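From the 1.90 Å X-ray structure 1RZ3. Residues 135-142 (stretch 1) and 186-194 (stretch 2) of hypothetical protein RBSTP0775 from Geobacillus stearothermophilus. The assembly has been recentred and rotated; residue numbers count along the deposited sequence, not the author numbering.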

# COMPACT_ATOMS: atom_id res chain seq x y z
N LEU A 135 1.88 1.63 -5.05
CA LEU A 135 1.45 2.74 -4.21
C LEU A 135 1.84 4.12 -4.73
O LEU A 135 1.17 5.11 -4.44
CB LEU A 135 2.03 2.61 -2.80
CG LEU A 135 1.53 1.53 -1.85
CD1 LEU A 135 2.11 1.81 -0.46
CD2 LEU A 135 -0.00 1.54 -1.79
N GLN A 136 2.92 4.18 -5.49
CA GLN A 136 3.40 5.45 -6.00
C GLN A 136 2.88 5.89 -7.35
O GLN A 136 3.54 6.64 -8.07
CB GLN A 136 4.93 5.46 -5.97
CG GLN A 136 5.47 5.32 -4.55
CD GLN A 136 6.97 5.32 -4.48
OE1 GLN A 136 7.63 4.29 -4.70
NE2 GLN A 136 7.54 6.47 -4.20
N ARG A 137 1.69 5.43 -7.71
CA ARG A 137 1.12 5.87 -8.97
C ARG A 137 0.82 7.37 -8.75
O ARG A 137 0.54 7.80 -7.63
CB ARG A 137 -0.14 5.07 -9.33
CG ARG A 137 -1.18 4.94 -8.25
CD ARG A 137 -2.39 4.15 -8.78
NE ARG A 137 -2.28 2.69 -8.65
CZ ARG A 137 -2.41 1.84 -9.66
NH1 ARG A 137 -2.64 2.28 -10.89
NH2 ARG A 137 -2.35 0.53 -9.44
N LYS A 138 0.92 8.15 -9.82
CA LYS A 138 0.74 9.60 -9.75
C LYS A 138 -0.44 10.14 -8.96
O LYS A 138 -0.33 11.18 -8.31
CB LYS A 138 0.70 10.18 -11.17
CG LYS A 138 -0.45 9.66 -12.02
CD LYS A 138 -0.41 10.27 -13.42
CE LYS A 138 -1.56 9.75 -14.29
NZ LYS A 138 -1.53 8.26 -14.43
N GLU A 139 -1.57 9.44 -9.01
CA GLU A 139 -2.77 9.87 -8.31
C GLU A 139 -2.67 9.84 -6.78
O GLU A 139 -3.25 10.70 -6.10
CB GLU A 139 -3.96 9.01 -8.74
CG GLU A 139 -4.36 9.10 -10.22
CD GLU A 139 -3.40 8.38 -11.17
OE1 GLU A 139 -2.64 7.49 -10.74
OE2 GLU A 139 -3.43 8.71 -12.38
N TRP A 140 -1.94 8.86 -6.25
CA TRP A 140 -1.81 8.69 -4.81
C TRP A 140 -0.58 9.33 -4.15
O TRP A 140 -0.62 9.73 -2.99
CB TRP A 140 -1.85 7.20 -4.47
CG TRP A 140 -3.09 6.49 -4.99
CD1 TRP A 140 -4.28 7.06 -5.35
CD2 TRP A 140 -3.27 5.07 -5.12
NE1 TRP A 140 -5.18 6.09 -5.70
CE2 TRP A 140 -4.59 4.86 -5.57
CE3 TRP A 140 -2.44 3.97 -4.90
CZ2 TRP A 140 -5.10 3.58 -5.80
CZ3 TRP A 140 -2.95 2.69 -5.13
CH2 TRP A 140 -4.27 2.51 -5.57
N ARG A 141 0.52 9.41 -4.90
CA ARG A 141 1.77 9.99 -4.41
C ARG A 141 1.71 11.24 -3.53
O ARG A 141 2.35 11.31 -2.48
CB ARG A 141 2.70 10.34 -5.59
CG ARG A 141 3.32 9.18 -6.31
CD ARG A 141 4.63 9.63 -6.98
NE ARG A 141 4.46 10.55 -8.10
CZ ARG A 141 4.23 10.17 -9.36
NH1 ARG A 141 4.12 8.88 -9.65
NH2 ARG A 141 4.13 11.07 -10.32
N PRO A 142 0.95 12.27 -3.95
CA PRO A 142 0.86 13.50 -3.17
C PRO A 142 0.40 13.35 -1.73
O PRO A 142 0.64 14.22 -0.91
CB PRO A 142 -0.13 14.36 -3.98
CG PRO A 142 -0.07 13.77 -5.37
CD PRO A 142 0.03 12.30 -5.10
N THR A 186 7.42 3.13 -15.84
CA THR A 186 6.63 4.35 -15.92
C THR A 186 6.69 5.23 -14.67
O THR A 186 6.75 6.46 -14.80
CB THR A 186 5.14 4.03 -16.23
OG1 THR A 186 4.57 3.27 -15.16
CG2 THR A 186 5.03 3.22 -17.51
N GLU A 187 6.69 4.63 -13.49
CA GLU A 187 6.72 5.42 -12.25
C GLU A 187 8.06 5.46 -11.50
O GLU A 187 8.22 6.27 -10.59
CB GLU A 187 5.61 4.95 -11.31
CG GLU A 187 4.21 5.03 -11.92
CD GLU A 187 3.71 6.46 -12.08
OE1 GLU A 187 4.52 7.42 -12.04
OE2 GLU A 187 2.48 6.63 -12.26
N GLU A 188 9.01 4.61 -11.88
CA GLU A 188 10.32 4.58 -11.22
C GLU A 188 10.19 4.66 -9.69
O GLU A 188 10.78 5.53 -9.05
CB GLU A 188 11.16 5.76 -11.72
CG GLU A 188 11.44 5.75 -13.21
CD GLU A 188 12.05 7.05 -13.70
OE1 GLU A 188 11.31 8.06 -13.79
OE2 GLU A 188 13.26 7.07 -13.97
N PRO A 189 9.43 3.73 -9.10
CA PRO A 189 9.21 3.68 -7.65
C PRO A 189 10.47 3.59 -6.80
O PRO A 189 10.50 4.11 -5.68
CB PRO A 189 8.30 2.46 -7.48
CG PRO A 189 8.73 1.56 -8.60
CD PRO A 189 8.85 2.54 -9.75
N ILE A 190 11.50 2.94 -7.31
CA ILE A 190 12.74 2.81 -6.56
C ILE A 190 13.44 4.17 -6.44
O ILE A 190 13.99 4.50 -5.39
CB ILE A 190 13.68 1.77 -7.20
CG1 ILE A 190 12.97 0.41 -7.22
CG2 ILE A 190 14.99 1.68 -6.43
CD1 ILE A 190 13.77 -0.73 -7.83
N LYS A 191 13.40 4.94 -7.51
CA LYS A 191 14.00 6.27 -7.52
C LYS A 191 13.15 7.25 -6.71
O LYS A 191 13.67 8.14 -6.04
CB LYS A 191 14.11 6.78 -8.96
CG LYS A 191 14.74 8.15 -9.10
CD LYS A 191 14.67 8.66 -10.55
CE LYS A 191 15.32 7.68 -11.53
NZ LYS A 191 16.77 7.45 -11.26
N ARG A 192 11.84 7.07 -6.76
CA ARG A 192 10.92 7.95 -6.05
C ARG A 192 10.86 7.74 -4.55
O ARG A 192 10.57 8.68 -3.81
CB ARG A 192 9.50 7.79 -6.62
CG ARG A 192 9.30 8.43 -7.99
CD ARG A 192 7.86 8.23 -8.45
NE ARG A 192 7.65 8.80 -9.78
CZ ARG A 192 7.50 10.09 -10.02
NH1 ARG A 192 7.52 10.97 -9.01
NH2 ARG A 192 7.34 10.52 -11.27
N ALA A 193 11.12 6.52 -4.10
CA ALA A 193 11.05 6.19 -2.68
C ALA A 193 11.94 7.04 -1.78
O ALA A 193 13.05 7.43 -2.16
CB ALA A 193 11.35 4.69 -2.47
N ASP A 194 11.46 7.32 -0.58
CA ASP A 194 12.25 8.09 0.38
C ASP A 194 13.34 7.18 0.94
O ASP A 194 14.46 7.63 1.20
CB ASP A 194 11.33 8.62 1.47
CG ASP A 194 10.31 9.60 0.92
OD1 ASP A 194 10.75 10.65 0.41
OD2 ASP A 194 9.10 9.30 0.95
O HOH W 1 4.02 9.97 -13.12

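A single carboxylate can organise the polar part of a contact when its two oxygens serve different partners, and Glu187 illustrates the principle. Its OE1 lies 2.8 Å from NH1 of Arg141, in a hydrogen-bonded salt bridge that approaches the guanidinium at its edge, near the plane where the N-H groups point. Its OE2 takes a longer hydrogen bond, 3.3 Å, from the backbone N of Lys138. Glutamate suits this place because its side chain, with chi1 and chi2 both m, reaches across to offer two acceptors to a side chain and a main chain at once. A water reinforces the pairing, accepting from Arg141 NH2 at 3.0 Å and donating to Glu187 OE1 at 2.8 Å.

Arginine is an equally apt partner. Besides binding the carboxylate, Arg141 NH1 donates to the backbone O of Gln136 at 2.8 Å, so that one nitrogen ties its own stretch together as well as to its neighbour. One face of the guanidinium is left for stacking, and Arg192 lies flat on it, the centres 3.3 Å apart and the planes inclined by only 9°. Arg141 NE and Arg192 NH1 come within 3.2 Å, but both are donors and form no hydrogen bond; the like charges are close, with the Glu187 carboxylate nearby to offset them. Arg192 is also tethered within its own stretch by a weak hydrogen bond from NE to the backbone O of Glu187, 2.7 Å long.

Outward from this cluster, packing centres on Gln136, which is buried and gives up 94 Å² to the other stretch, the largest share of any residue here. With CA-to-CB directed toward the other stretch and chi2 t, its side chain reaches the helix of residues 189-192, meeting Pro189 and Arg192 and, just past the helix end, Ala193; an uncharged amide suits a buried place beside backbone polar groups. In all, the two stretches bury 346 Å², a modest area in which charged and polar residues predominate.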